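Local structure of TnpArep for protein (Escherichia coli, 4ER8) at residues W14-N19 with F98-I103; H61-L66 with H111-I116; P120-W125 with G152-F157. The protein binds repeated extragenic palindrome (REP) DNA and acts as a transposase, cleaving and recombining the mosaic elements in which these repeats cluster. All coordinates share one frame; numbering follows the deposited sequence.

Contact 1. Residues W14-N19 with F98-I103; sequences WFFTVN and FWEHAI. With nucleotides of chain B.
Trp-14 and Glu-100 meet where two antiparallel strands pair: indole CD1, at the ring edge, lies 3.5 Å from carboxylate OE1, the planes 80° apart. Glu-100 has CG anti to the backbone N, then bends (chi2 -92°), putting CD near the bound guanine while its CG methylene rests against Phe-16. Its two oxygens grip DG1 of chain B, OE1 taking N1 at 2.8 Å and OE2 taking N2 at 2.7 Å; OE2 also accepts from Tyr-7 N. Ala-102 N gives its hydrogen to O6 of the same guanine at 2.9 Å, its small methyl fitting beside Trp-14. Phe-16 and Phe-98 lie side by side, CD2 and CE1 3.7 Å apart, with Trp-77 of helix 73-87 against both rings. On the Phe-15 and Thr-17 face, Trp-99 CD1 sits at the edge of the Phe-15 ring, and the six-membered part of the Trp-99 indole offers one face to the base of DT2 of chain B, whose N3 lies 3.6 Å above the indole plane, offset toward the rim. His-101 ND1 donates to O4 of this thymine at 2.7 Å, and Asp-108 on NE2 would probably steady the imidazole. Paired backbone bonds at Phe-15/His-101 and Thr-17/Trp-99 leave Glu-100 O directed outward to accept from the thymine N3. Strand 99-102 edges the sheet, so its backbone and side chains match donors and acceptors of guanine and thymine, as selective base reading demands.

Contact 2. Residues H61-L66 with H111-I116; sequences HCIWTL and HHVDYI. With NI (nickel (II) ion), chain C.
Chi1 of -59° at Ile-63 and -79° at Ile-116 sets each CG1 anti to its own carbonyl carbon, and the extended second torsions carry the CD1 methyls into one another's neighbourhood. Ile-116 CD1 comes 3.5 Å from Ile-63 CG1. Ile-63 CD1 reaches on to Val-113 CG2 at 3.7 Å, these side chains crossing at about a right angle, and to CB of His-112. Branched aliphatic residues suit a helix lying on a sheet, since they fill the gap without needing polar partners. Ile-116 CG1 also packs on His-61 CB at 3.9 Å. An alanine at Ile-116 would probably open a gap beside CG1 and CD1 of Ile-63 and leave CB of His-61 without this packing. Beyond that CB the imidazole is fixed at both nitrogens: NE2 binds nickel at 2.0 Å, while ND1 is hydrogen-bonded to Thr-17 OG1, which is also hydrogen-bonded to Ala-159 O. Tyr-115 turns its edge to the imidazole face in a T-shaped pair, CE2 4.4 Å from NE2 and the planes 86° apart; its OH is hydrogen-bonded to Glu-161. His-59, Asn-119, His-123 and Glu-161 are the other protein residues of the metal site. His-59 and His-61, with Met-60 between them, form the HUH motif on a strand inside the sheet, and Tyr-115 on the adjacent helix stands in a position consistent with the nucleophilic tyrosine of HUH nucleases.

Contact 3. Residues P120-W125 with G152-F157; sequences PVKHGW and GDVTDF. With NI (nickel (II) ion), chain C.
Val-154 overlaps the aliphatic stem of Lys-122, its CG1 methyl 3.8 Å from CB and equally near CG, the two side chains crossing obliquely. Its other methyl, CG2, turns to Val-121 CG1 at 4.1 Å, a looser contact between two branched residues, and Val-154 also touches Ile-118, one turn back along the helix from Lys-122. A lysine suits this place because it serves two needs: methylenes for the valine and an ammonium for the polar chain beyond. CG, CD and CE follow an extended path, and only the last torsion bends (chi4 65°), carrying NZ to the loop. There it forms a salt bridge with Asp-156 OD2 at 2.9 Å and donates to Thr-155 O, also at 2.9 Å. In the bond to Thr-155 O, NZ stands above the carbonyl plane, with a C=O...donor angle of 133°. One ammonium thus ties together a carboxylate and a backbone carbonyl of neighbouring residues, and the aspartate would probably help hold its positive charge. This joins the C-terminal end of helix 106-122 to the irregular chain following helix 137-142. The helix finishes in a Schellman motif: Gly-124 N bonds to Val-121 O at 2.9 Å, and Trp-125 N bonds weakly to Pro-120 O. Glycine fits at the turning position because its phi is positive (91°), where a side chain would press on the preceding carbonyl. Just before the turn, His-123 binds nickel through NE2 at 2.0 Å, so the end of the helix supplies one ligand of the metal site. Farther along the loop, Phe-157 leads back to the rings of Tyr-115 and His-112.

How the contacts relate
Contacts 1 and 2 interlock along the chain, their segments alternating, and contact 3 follows both. Strands 13-19 and 59-65 are neighbours in the four-stranded antiparallel sheet, so contacts 1 and 2 lie side by side, about 8 Å apart between centres; Phe-16 N probably bonds to Cys-62 O. Contact 2 packs helix 106-122 on that sheet, and contact 3, about 14 Å from it between centres, uses the end of the same helix. Both contacts supply a nickel ligand. Contacts 1 and 3, about 17 Å apart between centres, do not touch. Strand 13-19 lies between the edge strand that meets the DNA and the strand carrying His-61, which probably fixes one relative to the other.

Contact 1. Residues W14-N19 with F98-I103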
loop_
_atom_site.group_PDB
_atom_site.type_symbol
_atom_site.label_atom_id
_atom_site.label_comp_id
_atom_site.label_asym_id
_atom_site.label_seq_id
_atom_site.Cartn_x
_atom_site.Cartn_y
_atom_site.Cartn_z
ATOM N N TRP A 14 4.476 -5.483 -8.106
ATOM C CA TRP A 14 5.351 -4.831 -7.157
ATOM C C TRP A 14 4.659 -4.550 -5.826
ATOM O O TRP A 14 3.413 -4.521 -5.724
ATOM C CB TRP A 14 5.811 -3.467 -7.674
ATOM C CG TRP A 14 6.591 -3.377 -8.958
ATOM C CD1 TRP A 14 7.962 -3.253 -9.082
ATOM C CD2 TRP A 14 6.067 -3.301 -10.283
ATOM N NE1 TRP A 14 8.300 -3.122 -10.411
ATOM C CE2 TRP A 14 7.156 -3.161 -11.160
ATOM C CE3 TRP A 14 4.787 -3.351 -10.810
ATOM C CZ2 TRP A 14 6.999 -3.100 -12.526
ATOM C CZ3 TRP A 14 4.620 -3.267 -12.130
ATOM C CH2 TRP A 14 5.720 -3.138 -12.997
ATOM N N PHE A 15 5.508 -4.288 -4.826
ATOM C CA PHE A 15 5.110 -3.947 -3.474
ATOM C C PHE A 15 5.561 -2.510 -3.260
ATOM O O PHE A 15 6.671 -2.157 -3.708
ATOM C CB PHE A 15 5.877 -4.825 -2.505
ATOM C CG PHE A 15 5.716 -4.416 -1.052
ATOM C CD1 PHE A 15 4.649 -4.841 -0.323
ATOM C CD2 PHE A 15 6.635 -3.573 -0.445
ATOM C CE1 PHE A 15 4.497 -4.446 1.008
ATOM C CE2 PHE A 15 6.500 -3.197 0.855
ATOM C CZ PHE A 15 5.444 -3.651 1.595
ATOM N N PHE A 16 4.741 -1.703 -2.575
ATOM C CA PHE A 16 5.042 -0.288 -2.403
ATOM C C PHE A 16 4.708 0.140 -0.995
ATOM O O PHE A 16 3.887 -0.482 -0.345
ATOM C CB PHE A 16 4.233 0.599 -3.352
ATOM C CG PHE A 16 4.380 0.288 -4.805
ATOM C CD1 PHE A 16 3.400 -0.391 -5.472
ATOM C CD2 PHE A 16 5.450 0.708 -5.509
ATOM C CE1 PHE A 16 3.467 -0.626 -6.843
ATOM C CE2 PHE A 16 5.551 0.450 -6.910
ATOM C CZ PHE A 16 4.548 -0.215 -7.564
ATOM N N THR A 17 5.343 1.211 -0.530
ATOM C CA THR A 17 5.135 1.741 0.815
ATOM C C THR A 17 5.126 3.229 0.572
ATOM O O THR A 17 6.090 3.803 -0.008
ATOM C CB THR A 17 6.297 1.385 1.788
ATOM O OG1 THR A 17 6.273 -0.020 2.109
ATOM C CG2 THR A 17 6.141 2.134 3.108
ATOM N N VAL A 18 4.015 3.866 0.944
ATOM C CA VAL A 18 3.897 5.312 0.814
ATOM C C VAL A 18 3.588 5.865 2.216
ATOM O O VAL A 18 2.650 5.417 2.916
ATOM C CB VAL A 18 2.825 5.661 -0.157
ATOM C CG1 VAL A 18 2.554 7.101 -0.117
ATOM C CG2 VAL A 18 3.186 5.188 -1.583
ATOM N N ASN A 19 4.418 6.805 2.647
ATOM C CA ASN A 19 4.300 7.359 3.970
ATOM C C ASN A 19 3.855 8.785 3.917
ATOM O O ASN A 19 4.241 9.557 3.038
ATOM C CB ASN A 19 5.632 7.329 4.696
ATOM C CG ASN A 19 6.099 5.927 5.027
ATOM O OD1 ASN A 19 7.162 5.519 4.584
ATOM N ND2 ASN A 19 5.327 5.191 5.821
ATOM N N PHE A 98 8.407 7.112 -3.004
ATOM C CA PHE A 98 7.849 5.903 -2.386
ATOM C C PHE A 98 8.821 4.725 -2.554
ATOM O O PHE A 98 9.685 4.740 -3.445
ATOM C CB PHE A 98 6.511 5.536 -3.040
ATOM C CG PHE A 98 6.607 5.344 -4.523
ATOM C CD1 PHE A 98 6.900 4.083 -5.064
ATOM C CD2 PHE A 98 6.385 6.415 -5.409
ATOM C CE1 PHE A 98 7.011 3.895 -6.450
ATOM C CE2 PHE A 98 6.469 6.222 -6.804
ATOM C CZ PHE A 98 6.813 4.964 -7.319
ATOM N N TRP A 99 8.649 3.692 -1.722
ATOM C CA TRP A 99 9.449 2.499 -1.793
ATOM C C TRP A 99 8.825 1.517 -2.763
ATOM O O TRP A 99 7.625 1.302 -2.723
ATOM C CB TRP A 99 9.574 1.884 -0.395
ATOM C CG TRP A 99 10.192 0.500 -0.379
ATOM C CD1 TRP A 99 9.534 -0.708 -0.397
ATOM C CD2 TRP A 99 11.580 0.197 -0.325
ATOM N NE1 TRP A 99 10.433 -1.742 -0.368
ATOM C CE2 TRP A 99 11.699 -1.217 -0.341
ATOM C CE3 TRP A 99 12.743 0.981 -0.269
ATOM C CZ2 TRP A 99 12.945 -1.865 -0.297
ATOM C CZ3 TRP A 99 13.989 0.334 -0.252
ATOM C CH2 TRP A 99 14.076 -1.071 -0.259
ATOM N N GLU A 100 9.655 0.916 -3.625
ATOM C CA GLU A 100 9.207 -0.030 -4.660
ATOM C C GLU A 100 10.034 -1.284 -4.624
ATOM O O GLU A 100 11.288 -1.232 -4.593
ATOM C CB GLU A 100 9.361 0.551 -6.055
ATOM C CG GLU A 100 9.287 -0.525 -7.233
ATOM C CD GLU A 100 10.662 -1.078 -7.635
ATOM O OE1 GLU A 100 10.921 -2.309 -7.547
ATOM O OE2 GLU A 100 11.506 -0.250 -8.020
ATOM N N HIS A 101 9.358 -2.425 -4.675
ATOM C CA HIS A 101 10.068 -3.673 -4.781
ATOM C C HIS A 101 9.341 -4.653 -5.680
ATOM O O HIS A 101 8.135 -4.956 -5.487
ATOM C CB HIS A 101 10.345 -4.283 -3.404
ATOM C CG HIS A 101 10.724 -5.735 -3.459
ATOM N ND1 HIS A 101 12.017 -6.158 -3.709
ATOM C CD2 HIS A 101 9.974 -6.859 -3.324
ATOM C CE1 HIS A 101 12.043 -7.480 -3.724
ATOM N NE2 HIS A 101 10.820 -7.930 -3.477
ATOM N N ALA A 102 10.089 -5.144 -6.660
ATOM C CA ALA A 102 9.564 -6.040 -7.673
ATOM C C ALA A 102 9.446 -7.466 -7.135
ATOM O O ALA A 102 10.465 -8.051 -6.678
ATOM C CB ALA A 102 10.480 -6.026 -8.829
ATOM N N ILE A 103 8.233 -8.038 -7.236
ATOM C CA ILE A 103 8.014 -9.430 -6.858
ATOM C C ILE A 103 8.153 -10.417 -8.017
ATOM O O ILE A 103 7.317 -10.470 -8.908
ATOM C CB ILE A 103 6.667 -9.620 -6.235
ATOM C CG1 ILE A 103 6.649 -8.916 -4.895
ATOM C CG2 ILE A 103 6.383 -11.107 -6.044
ATOM C CD1 ILE A 103 5.324 -8.566 -4.463
ATOM P P DT B 2 20.648 -2.646 -2.407
ATOM O OP1 DT B 2 21.919 -2.183 -1.778
ATOM O OP2 DT B 2 19.755 -3.527 -1.628
ATOM O "O5'" DT B 2 19.860 -1.325 -2.798
ATOM C "C5'" DT B 2 20.501 -0.122 -3.141
ATOM C "C4'" DT B 2 19.360 0.874 -3.329
ATOM O "O4'" DT B 2 18.271 0.143 -3.962
ATOM C "C3'" DT B 2 18.786 1.460 -2.037
ATOM O "O3'" DT B 2 18.335 2.729 -2.328
ATOM C "C2'" DT B 2 17.549 0.610 -1.840
ATOM C "C1'" DT B 2 17.075 0.357 -3.264
ATOM N N1 DT B 2 16.111 -0.787 -3.379
ATOM C C2 DT B 2 14.825 -0.563 -3.851
ATOM O O2 DT B 2 14.406 0.506 -4.228
ATOM N N3 DT B 2 13.994 -1.654 -3.903
ATOM C C4 DT B 2 14.271 -2.943 -3.504
ATOM O O4 DT B 2 13.421 -3.854 -3.567
ATOM C C5 DT B 2 15.618 -3.138 -3.002
ATOM C C7 DT B 2 16.048 -4.537 -2.557
ATOM C C6 DT B 2 16.457 -2.063 -2.967
ATOM O "O5'" DG B 1 20.075 -6.893 -5.417
ATOM C "C5'" DG B 1 21.138 -5.913 -5.596
ATOM C "C4'" DG B 1 20.653 -4.512 -5.919
ATOM O "O4'" DG B 1 19.578 -4.544 -6.947
ATOM C "C3'" DG B 1 20.025 -3.792 -4.729
ATOM O "O3'" DG B 1 21.001 -3.318 -3.841
ATOM C "C2'" DG B 1 19.289 -2.688 -5.498
ATOM C "C1'" DG B 1 18.736 -3.434 -6.723
ATOM N N9 DG B 1 17.460 -4.066 -6.551
ATOM C C8 DG B 1 17.274 -5.393 -6.215
ATOM N N7 DG B 1 15.981 -5.708 -6.119
ATOM C C5 DG B 1 15.282 -4.547 -6.449
ATOM C C6 DG B 1 13.890 -4.323 -6.550
ATOM O O6 DG B 1 12.992 -5.166 -6.339
ATOM N N1 DG B 1 13.559 -2.997 -6.915
ATOM C C2 DG B 1 14.530 -2.049 -7.146
ATOM N N2 DG B 1 14.074 -0.840 -7.461
ATOM N N3 DG B 1 15.862 -2.253 -7.060
ATOM C C4 DG B 1 16.176 -3.517 -6.704
ATOM P P DA B 3 18.833 4.000 -1.527
ATOM O OP1 DA B 3 18.598 5.182 -2.359
ATOM O OP2 DA B 3 20.250 3.753 -1.238
ATOM O "O5'" DA B 3 18.033 3.863 -0.152
ATOM C "C5'" DA B 3 16.629 3.978 -0.081
ATOM C "C4'" DA B 3 16.237 5.459 -0.190
ATOM O "O4'" DA B 3 14.799 5.590 -0.188
ATOM C "C3'" DA B 3 16.734 6.396 0.882
ATOM O "O3'" DA B 3 16.823 7.633 0.296
ATOM C "C2'" DA B 3 15.580 6.368 1.875
ATOM C "C1'" DA B 3 14.381 6.339 0.920
ATOM N N9 DA B 3 13.143 5.661 1.317
ATOM C C8 DA B 3 12.987 4.535 2.079
ATOM N N7 DA B 3 11.735 4.172 2.220
ATOM C C5 DA B 3 11.020 5.130 1.514
ATOM C C6 DA B 3 9.635 5.319 1.279
ATOM N N6 DA B 3 8.632 4.517 1.742
ATOM N N1 DA B 3 9.309 6.365 0.497
ATOM C C2 DA B 3 10.270 7.147 0.031
ATOM N N3 DA B 3 11.581 7.077 0.208
ATOM C C4 DA B 3 11.883 6.031 0.949
#

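Contact 2. Residues H61-L66 with H111-I116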
loop_
_atom_site.group_PDB
_atom_site.type_symbol
_atom_site.label_atom_id
_atom_site.label_comp_id
_atom_site.label_asym_id
_atom_site.label_seq_id
_atom_site.Cartn_x
_atom_site.Cartn_y
_atom_site.Cartn_z
ATOM N N HIS A 61 0.886 0.378 2.641
ATOM C CA HIS A 61 1.673 -0.557 1.876
ATOM C C HIS A 61 0.750 -1.225 0.907
ATOM O O HIS A 61 -0.406 -1.489 1.252
ATOM C CB HIS A 61 2.188 -1.644 2.782
ATOM C CG HIS A 61 2.991 -1.151 3.930
ATOM N ND1 HIS A 61 4.316 -0.784 3.810
ATOM C CD2 HIS A 61 2.676 -0.994 5.236
ATOM C CE1 HIS A 61 4.776 -0.391 4.986
ATOM N NE2 HIS A 61 3.805 -0.523 5.873
ATOM N N CYS A 62 1.223 -1.554 -0.286
ATOM C CA CYS A 62 0.332 -2.289 -1.188
ATOM C C CYS A 62 1.048 -3.088 -2.290
ATOM O O CYS A 62 2.244 -2.932 -2.505
ATOM C CB CYS A 62 -0.681 -1.329 -1.772
ATOM S SG CYS A 62 0.100 -0.190 -2.874
ATOM N N ILE A 63 0.309 -3.961 -2.965
ATOM C CA ILE A 63 0.823 -4.720 -4.128
ATOM C C ILE A 63 -0.020 -4.538 -5.399
ATOM O O ILE A 63 -1.245 -4.728 -5.354
ATOM C CB ILE A 63 0.897 -6.200 -3.830
ATOM C CG1 ILE A 63 1.804 -6.457 -2.622
ATOM C CG2 ILE A 63 1.444 -6.913 -5.025
ATOM C CD1 ILE A 63 1.652 -7.869 -1.986
ATOM N N TRP A 64 0.628 -4.168 -6.503
ATOM C CA TRP A 64 -0.073 -3.979 -7.798
ATOM C C TRP A 64 0.463 -4.885 -8.875
ATOM O O TRP A 64 1.624 -5.300 -8.849
ATOM C CB TRP A 64 0.111 -2.578 -8.399
ATOM C CG TRP A 64 -0.310 -1.431 -7.591
ATOM C CD1 TRP A 64 -1.093 -1.451 -6.491
ATOM C CD2 TRP A 64 -0.016 -0.053 -7.862
ATOM N NE1 TRP A 64 -1.258 -0.167 -6.013
ATOM C CE2 TRP A 64 -0.624 0.708 -6.855
ATOM C CE3 TRP A 64 0.712 0.603 -8.856
ATOM C CZ2 TRP A 64 -0.510 2.114 -6.792
ATOM C CZ3 TRP A 64 0.831 2.011 -8.797
ATOM C CH2 TRP A 64 0.224 2.741 -7.770
ATOM N N THR A 65 -0.369 -5.146 -9.860
ATOM C CA THR A 65 0.066 -5.882 -11.035
ATOM C C THR A 65 -0.454 -5.065 -12.186
ATOM O O THR A 65 -1.650 -4.756 -12.250
ATOM C CB THR A 65 -0.569 -7.274 -11.105
ATOM O OG1 THR A 65 -0.037 -8.087 -10.053
ATOM C CG2 THR A 65 -0.292 -7.935 -12.474
ATOM N N LEU A 66 0.437 -4.702 -13.087
ATOM C CA LEU A 66 0.055 -3.812 -14.157
ATOM C C LEU A 66 -0.278 -4.613 -15.425
ATOM O O LEU A 66 0.272 -5.707 -15.629
ATOM C CB LEU A 66 1.157 -2.762 -14.429
ATOM C CG LEU A 66 1.635 -1.787 -13.345
ATOM C CD1 LEU A 66 2.407 -0.651 -13.979
ATOM C CD2 LEU A 66 0.539 -1.207 -12.515
ATOM N N HIS A 111 4.780 -13.589 1.108
ATOM C CA HIS A 111 5.384 -12.939 2.281
ATOM C C HIS A 111 4.936 -11.496 2.295
ATOM O O HIS A 111 4.654 -10.918 3.350
ATOM C CB HIS A 111 6.929 -13.022 2.346
ATOM C CG HIS A 111 7.454 -14.393 2.674
ATOM N ND1 HIS A 111 8.739 -14.804 2.356
ATOM C CD2 HIS A 111 6.863 -15.462 3.279
ATOM C CE1 HIS A 111 8.921 -16.050 2.767
ATOM N NE2 HIS A 111 7.791 -16.478 3.309
ATOM N N HIS A 112 4.862 -10.904 1.111
ATOM C CA HIS A 112 4.489 -9.517 1.064
ATOM C C HIS A 112 2.989 -9.337 1.242
ATOM O O HIS A 112 2.598 -8.335 1.820
ATOM C CB HIS A 112 5.004 -8.817 -0.184
ATOM C CG HIS A 112 6.455 -8.493 -0.127
ATOM N ND1 HIS A 112 7.437 -9.401 -0.467
ATOM C CD2 HIS A 112 7.096 -7.339 0.167
ATOM C CE1 HIS A 112 8.625 -8.831 -0.330
ATOM N NE2 HIS A 112 8.443 -7.584 0.049
ATOM N N VAL A 113 2.144 -10.275 0.807
ATOM C CA VAL A 113 0.705 -10.067 1.070
ATOM C C VAL A 113 0.467 -10.179 2.596
ATOM O O VAL A 113 -0.249 -9.369 3.175
ATOM C CB VAL A 113 -0.253 -11.047 0.330
ATOM C CG1 VAL A 113 -1.654 -10.862 0.845
ATOM C CG2 VAL A 113 -0.246 -10.907 -1.221
ATOM N N ASP A 114 1.070 -11.184 3.226
ATOM C CA ASP A 114 0.955 -11.430 4.637
ATOM C C ASP A 114 1.424 -10.160 5.353
ATOM O O ASP A 114 0.733 -9.616 6.258
ATOM C CB ASP A 114 1.896 -12.566 5.060
ATOM C CG ASP A 114 1.450 -13.967 4.589
ATOM O OD1 ASP A 114 0.333 -14.208 4.054
ATOM O OD2 ASP A 114 2.275 -14.869 4.806
ATOM N N TYR A 115 2.605 -9.691 4.945
ATOM C CA TYR A 115 3.200 -8.534 5.552
ATOM C C TYR A 115 2.192 -7.400 5.523
ATOM O O TYR A 115 2.086 -6.611 6.477
ATOM C CB TYR A 115 4.417 -8.086 4.775
ATOM C CG TYR A 115 5.128 -6.979 5.509
ATOM C CD1 TYR A 115 6.221 -7.249 6.345
ATOM C CD2 TYR A 115 4.709 -5.657 5.392
ATOM C CE1 TYR A 115 6.896 -6.225 7.002
ATOM C CE2 TYR A 115 5.393 -4.611 6.053
ATOM C CZ TYR A 115 6.475 -4.912 6.855
ATOM O OH TYR A 115 7.104 -3.894 7.548
ATOM N N ILE A 116 1.460 -7.302 4.414
ATOM C CA ILE A 116 0.527 -6.241 4.335
ATOM C C ILE A 116 -0.552 -6.398 5.403
ATOM O O ILE A 116 -0.732 -5.481 6.209
ATOM C CB ILE A 116 -0.039 -6.076 2.938
ATOM C CG1 ILE A 116 0.999 -5.326 2.082
ATOM C CG2 ILE A 116 -1.375 -5.326 3.030
ATOM C CD1 ILE A 116 0.976 -5.628 0.632
HETATM NI NI NI C . 3.847 -0.316 7.860
#

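Contact 3. Residues P120-W125 with G152-F157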
loop_
_atom_site.group_PDB
_atom_site.type_symbol
_atom_site.label_atom_id
_atom_site.label_comp_id
_atom_site.label_asym_id
_atom_site.label_seq_id
_atom_site.Cartn_x
_atom_site.Cartn_y
_atom_site.Cartn_z
ATOM N N PRO A 120 -1.078 -3.854 10.451
ATOM C CA PRO A 120 -1.772 -3.088 11.511
ATOM C C PRO A 120 -1.371 -3.590 12.884
ATOM O O PRO A 120 -1.412 -2.831 13.878
ATOM C CB PRO A 120 -3.231 -3.363 11.236
ATOM C CG PRO A 120 -3.273 -3.507 9.698
ATOM C CD PRO A 120 -1.968 -4.214 9.328
ATOM N N VAL A 121 -0.938 -4.851 12.933
ATOM C CA VAL A 121 -0.612 -5.494 14.205
ATOM C C VAL A 121 0.812 -5.153 14.536
ATOM O O VAL A 121 1.087 -4.709 15.629
ATOM C CB VAL A 121 -0.853 -7.031 14.170
ATOM C CG1 VAL A 121 -0.152 -7.770 15.315
ATOM C CG2 VAL A 121 -2.308 -7.315 14.189
ATOM N N LYS A 122 1.724 -5.340 13.598
ATOM C CA LYS A 122 3.109 -4.865 13.797
ATOM C C LYS A 122 3.157 -3.412 14.291
ATOM O O LYS A 122 4.004 -3.064 15.074
ATOM C CB LYS A 122 3.926 -5.009 12.496
ATOM C CG LYS A 122 5.336 -4.428 12.530
ATOM C CD LYS A 122 5.954 -4.314 11.120
ATOM C CE LYS A 122 7.448 -3.980 11.176
ATOM N NZ LYS A 122 8.333 -5.035 11.795
ATOM N N HIS A 123 2.237 -2.569 13.852
ATOM C CA HIS A 123 2.353 -1.170 14.182
ATOM C C HIS A 123 1.674 -0.823 15.519
ATOM O O HIS A 123 1.765 0.328 16.002
ATOM C CB HIS A 123 1.826 -0.306 13.045
ATOM C CG HIS A 123 2.745 -0.226 11.862
ATOM N ND1 HIS A 123 4.018 0.306 11.936
ATOM C CD2 HIS A 123 2.552 -0.557 10.559
ATOM C CE1 HIS A 123 4.575 0.284 10.733
ATOM N NE2 HIS A 123 3.707 -0.239 9.881
ATOM N N GLY A 124 1.007 -1.820 16.106
ATOM C CA GLY A 124 0.430 -1.695 17.443
ATOM C C GLY A 124 -0.997 -1.191 17.458
ATOM O O GLY A 124 -1.560 -0.952 18.522
ATOM N N TRP A 125 -1.590 -1.015 16.285
ATOM C CA TRP A 125 -2.975 -0.572 16.217
ATOM C C TRP A 125 -3.953 -1.611 16.749
ATOM O O TRP A 125 -4.893 -1.254 17.443
ATOM C CB TRP A 125 -3.363 -0.147 14.794
ATOM C CG TRP A 125 -2.520 0.996 14.296
ATOM C CD1 TRP A 125 -1.538 0.939 13.344
ATOM C CD2 TRP A 125 -2.547 2.360 14.759
ATOM N NE1 TRP A 125 -0.985 2.177 13.164
ATOM C CE2 TRP A 125 -1.577 3.069 14.017
ATOM C CE3 TRP A 125 -3.307 3.054 15.723
ATOM C CZ2 TRP A 125 -1.322 4.447 14.217
ATOM C CZ3 TRP A 125 -3.061 4.445 15.915
ATOM C CH2 TRP A 125 -2.074 5.113 15.160
ATOM N N GLY A 152 -0.329 -14.450 11.776
ATOM C CA GLY A 152 0.974 -14.723 11.161
ATOM C C GLY A 152 2.082 -14.029 11.895
ATOM O O GLY A 152 1.833 -13.068 12.608
ATOM N N ASP A 153 3.308 -14.518 11.737
ATOM C CA ASP A 153 4.457 -13.915 12.416
ATOM C C ASP A 153 4.629 -12.453 11.984
ATOM O O ASP A 153 4.580 -12.147 10.801
ATOM C CB ASP A 153 5.758 -14.666 12.077
ATOM C CG ASP A 153 5.681 -16.159 12.328
ATOM O OD1 ASP A 153 5.072 -16.591 13.365
ATOM O OD2 ASP A 153 6.255 -16.902 11.470
ATOM N N VAL A 154 4.859 -11.552 12.926
ATOM C CA VAL A 154 5.275 -10.179 12.590
ATOM C C VAL A 154 6.766 -10.168 12.212
ATOM O O VAL A 154 7.605 -10.378 13.077
ATOM C CB VAL A 154 5.040 -9.234 13.799
ATOM C CG1 VAL A 154 5.911 -7.995 13.716
ATOM C CG2 VAL A 154 3.574 -8.875 13.936
ATOM N N THR A 155 7.101 -9.941 10.940
ATOM C CA THR A 155 8.518 -9.929 10.489
ATOM C C THR A 155 9.124 -8.516 10.241
ATOM O O THR A 155 8.414 -7.497 10.188
ATOM C CB THR A 155 8.761 -10.837 9.227
ATOM O OG1 THR A 155 8.226 -10.212 8.053
ATOM C CG2 THR A 155 8.118 -12.192 9.382
ATOM N N ASP A 156 10.445 -8.471 10.055
ATOM C CA ASP A 156 11.156 -7.213 9.860
ATOM C C ASP A 156 12.016 -7.001 8.611
ATOM O O ASP A 156 12.846 -6.082 8.621
ATOM C CB ASP A 156 12.007 -6.917 11.094
ATOM C CG ASP A 156 11.315 -5.970 12.043
ATOM O OD1 ASP A 156 11.506 -4.736 11.869
ATOM O OD2 ASP A 156 10.542 -6.454 12.914
ATOM N N PHE A 157 11.854 -7.775 7.534
ATOM C CA PHE A 157 12.666 -7.474 6.351
ATOM C C PHE A 157 12.364 -6.036 5.969
ATOM O O PHE A 157 11.265 -5.559 6.179
ATOM C CB PHE A 157 12.419 -8.429 5.189
ATOM C CG PHE A 157 11.026 -8.364 4.631
ATOM C CD1 PHE A 157 10.636 -7.310 3.788
ATOM C CD2 PHE A 157 10.095 -9.366 4.935
ATOM C CE1 PHE A 157 9.323 -7.242 3.277
ATOM C CE2 PHE A 157 8.777 -9.316 4.424
ATOM C CZ PHE A 157 8.395 -8.246 3.592
HETATM NI NI NI C . 3.847 -0.316 7.860
#